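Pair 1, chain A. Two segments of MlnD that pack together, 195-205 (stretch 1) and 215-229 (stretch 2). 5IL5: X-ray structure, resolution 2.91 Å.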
# COMPACT_ATOMS: atom_id res chain seq x y z
N ASN A 195 11.61 -37.90 -28.71
CA ASN A 195 13.01 -37.50 -28.79
C ASN A 195 13.39 -36.49 -27.71
O ASN A 195 14.25 -35.63 -27.93
CB ASN A 195 13.32 -36.93 -30.18
CG ASN A 195 14.80 -36.90 -30.48
OD1 ASN A 195 15.52 -37.88 -30.28
ND2 ASN A 195 15.28 -35.75 -30.97
N GLY A 196 12.76 -36.59 -26.54
CA GLY A 196 13.00 -35.63 -25.49
C GLY A 196 12.36 -34.29 -25.77
O GLY A 196 12.86 -33.25 -25.33
N GLN A 197 11.25 -34.31 -26.50
CA GLN A 197 10.44 -33.13 -26.78
C GLN A 197 8.99 -33.50 -26.51
O GLN A 197 8.60 -34.66 -26.66
CB GLN A 197 10.62 -32.68 -28.23
CG GLN A 197 12.08 -32.50 -28.66
CD GLN A 197 12.22 -32.25 -30.16
OE1 GLN A 197 11.34 -32.63 -30.95
NE2 GLN A 197 13.31 -31.61 -30.55
N VAL A 198 8.20 -32.53 -26.06
CA VAL A 198 6.81 -32.78 -25.71
C VAL A 198 5.97 -31.58 -26.13
O VAL A 198 6.37 -30.43 -25.89
CB VAL A 198 6.63 -33.07 -24.20
CG1 VAL A 198 6.97 -31.84 -23.36
CG2 VAL A 198 5.22 -33.56 -23.90
N LEU A 199 4.83 -31.84 -26.76
CA LEU A 199 3.85 -30.81 -27.07
C LEU A 199 2.56 -31.16 -26.35
O LEU A 199 1.96 -32.21 -26.62
CB LEU A 199 3.62 -30.69 -28.58
CG LEU A 199 2.68 -29.57 -29.05
CD1 LEU A 199 3.23 -28.19 -28.69
CD2 LEU A 199 2.44 -29.66 -30.54
N LEU A 200 2.12 -30.29 -25.45
CA LEU A 200 0.87 -30.47 -24.73
C LEU A 200 -0.24 -29.63 -25.35
O LEU A 200 -0.03 -28.48 -25.72
CB LEU A 200 1.01 -30.09 -23.26
CG LEU A 200 2.08 -30.81 -22.44
CD1 LEU A 200 2.02 -30.35 -21.00
CD2 LEU A 200 1.89 -32.31 -22.52
N LYS A 201 -1.42 -30.24 -25.46
CA LYS A 201 -2.63 -29.51 -25.81
C LYS A 201 -3.31 -29.10 -24.52
O LYS A 201 -3.65 -29.96 -23.69
CB LYS A 201 -3.58 -30.36 -26.65
CG LYS A 201 -4.95 -29.72 -26.82
CD LYS A 201 -4.87 -28.47 -27.66
CE LYS A 201 -6.26 -27.96 -27.98
NZ LYS A 201 -6.80 -27.19 -26.83
N ILE A 202 -3.50 -27.80 -24.33
CA ILE A 202 -4.06 -27.30 -23.09
C ILE A 202 -5.32 -26.51 -23.40
O ILE A 202 -5.54 -26.03 -24.51
CB ILE A 202 -3.06 -26.44 -22.31
CG1 ILE A 202 -2.59 -25.23 -23.13
CG2 ILE A 202 -1.87 -27.29 -21.91
CD1 ILE A 202 -2.10 -24.08 -22.27
N LYS A 203 -6.17 -26.42 -22.38
CA LYS A 203 -7.37 -25.60 -22.44
C LYS A 203 -7.36 -24.73 -21.20
O LYS A 203 -7.49 -25.23 -20.08
CB LYS A 203 -8.62 -26.47 -22.55
CG LYS A 203 -9.92 -25.70 -22.53
CD LYS A 203 -11.10 -26.63 -22.72
CE LYS A 203 -12.39 -25.91 -22.43
NZ LYS A 203 -12.60 -24.82 -23.41
N ALA A 204 -7.19 -23.43 -21.41
CA ALA A 204 -7.15 -22.52 -20.28
C ALA A 204 -8.53 -22.43 -19.66
O ALA A 204 -9.55 -22.71 -20.29
CB ALA A 204 -6.68 -21.13 -20.71
N LYS A 205 -8.55 -22.05 -18.39
CA LYS A 205 -9.78 -21.93 -17.64
C LYS A 205 -10.03 -20.45 -17.42
O LYS A 205 -9.17 -19.76 -16.86
CB LYS A 205 -9.64 -22.67 -16.31
CG LYS A 205 -9.41 -24.16 -16.49
CD LYS A 205 -8.83 -24.77 -15.24
CE LYS A 205 -8.55 -26.25 -15.44
NZ LYS A 205 -7.72 -26.75 -14.33
N PRO A 215 -2.84 -19.57 -13.58
CA PRO A 215 -2.16 -20.64 -12.82
C PRO A 215 -2.08 -21.95 -13.58
O PRO A 215 -1.03 -22.60 -13.57
CB PRO A 215 -3.01 -20.75 -11.55
CG PRO A 215 -4.34 -20.20 -11.92
CD PRO A 215 -4.04 -19.09 -12.87
N GLU A 216 -3.16 -22.36 -14.25
CA GLU A 216 -3.14 -23.64 -14.95
C GLU A 216 -2.25 -23.60 -16.19
O GLU A 216 -1.67 -24.63 -16.55
CB GLU A 216 -4.56 -24.09 -15.31
CG GLU A 216 -5.24 -23.37 -16.47
CD GLU A 216 -5.80 -22.02 -16.09
OE1 GLU A 216 -5.69 -21.63 -14.91
OE2 GLU A 216 -6.36 -21.36 -16.98
N VAL A 217 -2.13 -22.44 -16.84
CA VAL A 217 -1.26 -22.35 -18.01
C VAL A 217 0.20 -22.52 -17.61
O VAL A 217 0.92 -23.35 -18.17
CB VAL A 217 -1.49 -21.02 -18.75
CG1 VAL A 217 -0.52 -20.88 -19.92
CG2 VAL A 217 -2.91 -20.95 -19.26
N ILE A 218 0.67 -21.73 -16.64
CA ILE A 218 2.07 -21.84 -16.24
C ILE A 218 2.35 -23.16 -15.53
O ILE A 218 3.50 -23.62 -15.52
CB ILE A 218 2.47 -20.63 -15.37
CG1 ILE A 218 3.99 -20.58 -15.17
CG2 ILE A 218 1.77 -20.65 -14.01
CD1 ILE A 218 4.79 -20.23 -16.41
N GLU A 219 1.34 -23.80 -14.94
CA GLU A 219 1.57 -25.12 -14.35
C GLU A 219 1.67 -26.19 -15.43
O GLU A 219 2.38 -27.19 -15.24
CB GLU A 219 0.46 -25.46 -13.36
CG GLU A 219 0.77 -26.68 -12.50
CD GLU A 219 2.01 -26.51 -11.66
OE1 GLU A 219 2.39 -25.35 -11.36
OE2 GLU A 219 2.62 -27.53 -11.30
N SER A 220 0.97 -26.03 -16.55
CA SER A 220 1.21 -26.90 -17.69
C SER A 220 2.67 -26.84 -18.11
O SER A 220 3.26 -27.86 -18.50
CB SER A 220 0.31 -26.50 -18.86
OG SER A 220 -1.04 -26.80 -18.58
N VAL A 221 3.27 -25.65 -18.06
CA VAL A 221 4.69 -25.50 -18.36
C VAL A 221 5.52 -26.41 -17.47
O VAL A 221 6.37 -27.16 -17.94
CB VAL A 221 5.11 -24.02 -18.22
CG1 VAL A 221 6.63 -23.87 -18.14
CG2 VAL A 221 4.50 -23.20 -19.36
N TYR A 222 5.26 -26.35 -16.16
CA TYR A 222 6.00 -27.19 -15.23
C TYR A 222 5.70 -28.67 -15.48
O TYR A 222 6.61 -29.50 -15.45
CB TYR A 222 5.67 -26.79 -13.79
CG TYR A 222 6.54 -27.45 -12.75
CD1 TYR A 222 7.90 -27.21 -12.72
CD2 TYR A 222 6.00 -28.25 -11.76
CE1 TYR A 222 8.71 -27.78 -11.78
CE2 TYR A 222 6.81 -28.83 -10.80
CZ TYR A 222 8.16 -28.59 -10.82
OH TYR A 222 8.95 -29.17 -9.85
N GLN A 223 4.43 -29.00 -15.75
CA GLN A 223 4.06 -30.39 -15.99
C GLN A 223 4.80 -30.96 -17.19
O GLN A 223 5.28 -32.10 -17.15
CB GLN A 223 2.55 -30.49 -16.17
CG GLN A 223 1.76 -30.41 -14.87
CD GLN A 223 0.28 -30.13 -15.07
OE1 GLN A 223 -0.26 -30.37 -16.15
NE2 GLN A 223 -0.37 -29.62 -14.04
N ALA A 224 4.89 -30.19 -18.28
CA ALA A 224 5.63 -30.64 -19.46
C ALA A 224 7.07 -31.00 -19.10
O ALA A 224 7.60 -32.02 -19.57
CB ALA A 224 5.61 -29.55 -20.53
N VAL A 225 7.72 -30.18 -18.27
CA VAL A 225 9.10 -30.44 -17.87
C VAL A 225 9.18 -31.72 -17.05
O VAL A 225 10.08 -32.55 -17.26
CB VAL A 225 9.65 -29.23 -17.10
CG1 VAL A 225 11.08 -29.48 -16.65
CG2 VAL A 225 9.58 -27.99 -17.98
N ILE A 226 8.26 -31.91 -16.11
CA ILE A 226 8.29 -33.11 -15.28
C ILE A 226 8.13 -34.35 -16.15
O ILE A 226 8.68 -35.42 -15.85
CB ILE A 226 7.18 -33.06 -14.22
CG1 ILE A 226 7.31 -31.86 -13.30
CG2 ILE A 226 7.17 -34.33 -13.38
CD1 ILE A 226 6.01 -31.58 -12.61
N TYR A 227 7.38 -34.23 -17.24
CA TYR A 227 7.14 -35.37 -18.11
C TYR A 227 8.40 -35.75 -18.86
O TYR A 227 8.74 -36.94 -18.97
CB TYR A 227 5.99 -35.05 -19.07
CG TYR A 227 5.48 -36.26 -19.78
CD1 TYR A 227 4.46 -37.03 -19.24
CD2 TYR A 227 6.03 -36.66 -20.99
CE1 TYR A 227 4.00 -38.16 -19.88
CE2 TYR A 227 5.57 -37.78 -21.64
CZ TYR A 227 4.56 -38.52 -21.09
OH TYR A 227 4.10 -39.64 -21.74
N LEU A 228 9.11 -34.76 -19.41
CA LEU A 228 10.39 -35.02 -20.05
C LEU A 228 11.43 -35.47 -19.04
O LEU A 228 12.16 -36.44 -19.28
CB LEU A 228 10.89 -33.78 -20.77
CG LEU A 228 10.20 -33.37 -22.07
CD1 LEU A 228 11.04 -32.27 -22.71
CD2 LEU A 228 9.97 -34.54 -23.03
N ALA A 229 11.50 -34.79 -17.89
CA ALA A 229 12.54 -35.10 -16.92
C ALA A 229 12.28 -36.42 -16.21
O ALA A 229 13.21 -37.21 -15.97
CB ALA A 229 12.63 -33.95 -15.91
O HOH W 1 -8.00 -19.40 -14.75

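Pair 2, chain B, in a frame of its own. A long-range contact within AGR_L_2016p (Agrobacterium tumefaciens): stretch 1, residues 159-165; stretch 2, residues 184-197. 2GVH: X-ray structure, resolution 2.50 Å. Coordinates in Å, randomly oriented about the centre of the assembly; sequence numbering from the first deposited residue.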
# COMPACT_ATOMS: atom_id res chain seq x y z
N ALA B 159 -25.49 8.48 -12.80
CA ALA B 159 -24.03 8.62 -12.74
C ALA B 159 -23.49 8.38 -11.34
O ALA B 159 -23.95 9.02 -10.37
CB ALA B 159 -23.61 10.00 -13.22
N VAL B 160 -22.53 7.47 -11.25
CA VAL B 160 -21.65 7.34 -10.09
C VAL B 160 -20.78 8.58 -9.89
O VAL B 160 -20.08 8.97 -10.83
CB VAL B 160 -20.62 6.17 -10.31
CG1 VAL B 160 -19.92 5.92 -9.07
CG2 VAL B 160 -21.31 4.89 -10.76
N THR B 161 -20.77 9.15 -8.68
CA THR B 161 -19.86 10.25 -8.31
C THR B 161 -19.08 9.80 -7.09
O THR B 161 -19.66 9.64 -6.03
CB THR B 161 -20.66 11.50 -7.87
OG1 THR B 161 -21.47 11.95 -8.96
CG2 THR B 161 -19.74 12.65 -7.32
N MSE B 162 -17.77 9.56 -7.19
CA MSE B 162 -17.02 9.04 -6.04
C MSE B 162 -15.72 9.77 -5.81
O MSE B 162 -15.09 10.22 -6.77
CB MSE B 162 -16.81 7.55 -6.18
CG MSE B 162 -15.70 7.17 -7.18
SE MSE B 162 -15.64 5.17 -7.55
CE MSE B 162 -16.98 5.30 -8.46
N VAL B 163 -15.30 9.88 -4.55
CA VAL B 163 -14.03 10.56 -4.22
C VAL B 163 -13.03 9.61 -3.55
O VAL B 163 -13.37 8.52 -3.15
CB VAL B 163 -14.23 11.80 -3.31
CG1 VAL B 163 -15.31 12.71 -3.83
CG2 VAL B 163 -14.56 11.37 -1.93
N GLU B 164 -11.79 10.05 -3.46
CA GLU B 164 -10.74 9.34 -2.75
C GLU B 164 -9.67 10.38 -2.50
O GLU B 164 -9.61 11.41 -3.19
CB GLU B 164 -10.18 8.18 -3.60
CG GLU B 164 -9.14 7.27 -2.88
CD GLU B 164 -9.49 6.93 -1.42
OE1 GLU B 164 -9.29 7.79 -0.53
OE2 GLU B 164 -9.97 5.81 -1.17
N ILE B 165 -8.83 10.14 -1.51
CA ILE B 165 -7.72 11.05 -1.26
C ILE B 165 -6.55 10.59 -2.08
O ILE B 165 -6.47 9.42 -2.43
CB ILE B 165 -7.36 11.03 0.21
CG1 ILE B 165 -8.40 11.81 0.97
CG2 ILE B 165 -6.01 11.69 0.44
CD1 ILE B 165 -8.51 11.37 2.38
N ALA B 184 -6.10 4.86 -13.14
CA ALA B 184 -6.58 3.63 -12.48
C ALA B 184 -7.83 3.96 -11.66
O ALA B 184 -8.77 3.22 -11.63
CB ALA B 184 -5.51 3.02 -11.61
N TYR B 185 -7.86 5.13 -11.06
CA TYR B 185 -9.05 5.53 -10.35
C TYR B 185 -10.21 5.67 -11.34
O TYR B 185 -11.34 5.26 -11.06
CB TYR B 185 -8.81 6.79 -9.53
CG TYR B 185 -9.95 7.13 -8.61
CD1 TYR B 185 -10.19 6.39 -7.45
CD2 TYR B 185 -10.83 8.16 -8.92
CE1 TYR B 185 -11.28 6.68 -6.59
CE2 TYR B 185 -11.90 8.46 -8.09
CZ TYR B 185 -12.13 7.72 -6.94
OH TYR B 185 -13.23 8.08 -6.14
N MSE B 186 -9.93 6.13 -12.55
CA MSE B 186 -11.01 6.32 -13.48
C MSE B 186 -11.55 4.99 -13.89
O MSE B 186 -12.74 4.84 -14.08
CB MSE B 186 -10.54 7.10 -14.70
CG MSE B 186 -10.16 8.50 -14.39
SE MSE B 186 -9.24 9.26 -15.93
CE MSE B 186 -10.81 9.91 -16.93
N THR B 187 -10.67 4.03 -14.02
CA THR B 187 -11.03 2.70 -14.38
C THR B 187 -11.85 2.05 -13.28
O THR B 187 -12.91 1.51 -13.54
CB THR B 187 -9.77 1.85 -14.67
OG1 THR B 187 -8.98 2.53 -15.63
CG2 THR B 187 -10.15 0.51 -15.27
N LYS B 188 -11.36 2.07 -12.05
CA LYS B 188 -12.20 1.73 -10.88
C LYS B 188 -13.63 2.31 -11.04
O LYS B 188 -14.59 1.56 -11.01
CB LYS B 188 -11.57 2.23 -9.60
CG LYS B 188 -12.19 1.64 -8.37
CD LYS B 188 -11.65 2.30 -7.15
CE LYS B 188 -11.28 1.28 -6.09
NZ LYS B 188 -10.62 2.04 -4.99
N ALA B 189 -13.76 3.61 -11.26
CA ALA B 189 -15.12 4.16 -11.43
C ALA B 189 -15.86 3.54 -12.63
O ALA B 189 -17.04 3.27 -12.57
CB ALA B 189 -15.10 5.70 -11.52
N ALA B 190 -15.15 3.23 -13.70
CA ALA B 190 -15.77 2.58 -14.86
C ALA B 190 -16.22 1.16 -14.51
O ALA B 190 -17.27 0.69 -14.94
CB ALA B 190 -14.80 2.53 -15.99
N PHE B 191 -15.42 0.46 -13.72
CA PHE B 191 -15.82 -0.86 -13.26
C PHE B 191 -17.09 -0.78 -12.43
O PHE B 191 -18.00 -1.56 -12.62
CB PHE B 191 -14.70 -1.49 -12.45
CG PHE B 191 -15.10 -2.77 -11.84
CD1 PHE B 191 -15.90 -2.79 -10.70
CD2 PHE B 191 -14.73 -3.96 -12.41
CE1 PHE B 191 -16.33 -3.97 -10.13
CE2 PHE B 191 -15.14 -5.15 -11.84
CZ PHE B 191 -15.94 -5.16 -10.71
N VAL B 192 -17.17 0.18 -11.52
CA VAL B 192 -18.33 0.34 -10.66
C VAL B 192 -19.59 0.57 -11.50
O VAL B 192 -20.50 -0.25 -11.47
CB VAL B 192 -18.11 1.49 -9.64
CG1 VAL B 192 -19.45 1.98 -8.99
CG2 VAL B 192 -17.08 1.08 -8.59
N ALA B 193 -19.65 1.65 -12.26
CA ALA B 193 -20.80 1.94 -13.16
C ALA B 193 -21.21 0.82 -14.10
O ALA B 193 -22.39 0.47 -14.16
CB ALA B 193 -20.54 3.21 -13.97
N ALA B 194 -20.26 0.26 -14.86
CA ALA B 194 -20.54 -0.95 -15.68
C ALA B 194 -21.20 -2.07 -14.90
O ALA B 194 -22.25 -2.58 -15.29
CB ALA B 194 -19.24 -1.52 -16.34
N SER B 195 -20.58 -2.43 -13.79
CA SER B 195 -20.98 -3.63 -13.05
C SER B 195 -22.33 -3.43 -12.43
O SER B 195 -23.17 -4.31 -12.46
CB SER B 195 -19.96 -3.96 -11.98
OG SER B 195 -20.46 -5.01 -11.18
N ARG B 196 -22.53 -2.26 -11.86
CA ARG B 196 -23.86 -1.86 -11.37
C ARG B 196 -24.90 -1.98 -12.46
O ARG B 196 -25.97 -2.50 -12.21
CB ARG B 196 -23.85 -0.45 -10.77
CG ARG B 196 -23.29 -0.44 -9.35
CD ARG B 196 -23.28 0.94 -8.76
NE ARG B 196 -22.90 0.98 -7.35
CZ ARG B 196 -22.75 2.12 -6.66
NH1 ARG B 196 -22.94 3.29 -7.25
NH2 ARG B 196 -22.43 2.09 -5.38
N TYR B 197 -24.57 -1.55 -13.67
CA TYR B 197 -25.53 -1.59 -14.78
C TYR B 197 -25.94 -3.00 -15.15
O TYR B 197 -27.10 -3.29 -15.30
CB TYR B 197 -24.94 -0.91 -16.01
CG TYR B 197 -25.92 -0.75 -17.13
CD1 TYR B 197 -26.78 0.35 -17.18
CD2 TYR B 197 -26.03 -1.71 -18.13
CE1 TYR B 197 -27.71 0.50 -18.20
CE2 TYR B 197 -26.97 -1.57 -19.16
CZ TYR B 197 -27.80 -0.46 -19.18
OH TYR B 197 -28.73 -0.29 -20.18

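The sharpest difference lies at one matched helix position, where pair 1 has Ser A220 and pair 2 has Tyr B185. The serine is small enough to leave the space beside the strand to its partners: Ile A202 CG2 comes within 3.5 Å of Ser A220 OG, and Leu A200 CD1 lies 3.7 Å from Ser A220 O. Its hydroxyl is served by its own helix, Ser A220 OG donating to Glu A216 O at 3.0 Å, so a polar group can be buried here without a partner on the strand. Tyr B185 instead reaches across to the strand itself. Tyr B185 OH lies 2.9 Å from Met B162 O and 3.0 Å from Val B163 O, and Tyr B185 CE1 meets Glu B164 CB at 3.5 Å.

The strand also differs at the position shared by Ile A202 and Glu B164. Both CA-to-CB bonds point toward the helix, but the side-chain centres end 5.0 Å apart. Ile A202 keeps its apolar side chain against the helix, as its CG2 contact with Ser A220 OG attests. The glutamate offers its aliphatic CB to the tyrosine ring while its end leads away, and Glu B164 OE1 accepts a hydrogen bond from Ile B165 N at 2.6 Å.

Behind these differences is one scaffold: a strand packed against a helix running at 145° to it in pair 1 and 144° in pair 2, with axes 8.6 and 9.3 Å apart at closest approach. Fourteen central residues superpose to 0.6 Å. Alternate strand residues face the helix, beginning with Val A198 and its match Val B160.

The closest match of side chains is alanine, Ala A224 and Ala B189, whose side-chain centres fall 0.3 Å apart. Its small methyl group leaves room for a long strand side chain: Leu A200 CD1 approaches Ala A224 CB at 3.7 Å, and selenomethionine Met B162 CE approaches Ala B189 CB at 3.6 Å. Unbranched Met B162 also extends to Val B192, with Met B162 CE 4.1 Å from Val B192 CB, and Met B162 SE sits 5.1 Å from the centroid of the Tyr B185 ring.

At the valine end, bulk is distributed differently. Val A198 CG1 packs on Leu A228 CG at 3.8 Å, and Val A198 CG2 lies 4.3 Å from Tyr A227 CD2. The matching helix residues in pair 2 are smaller, yet Val B160 CG2 still finds Ala B193 CB at 3.7 Å and Val B192 CG1 at 3.9 Å. Beta-branched valine suits both strands, offering a compact apolar surface close to the backbone.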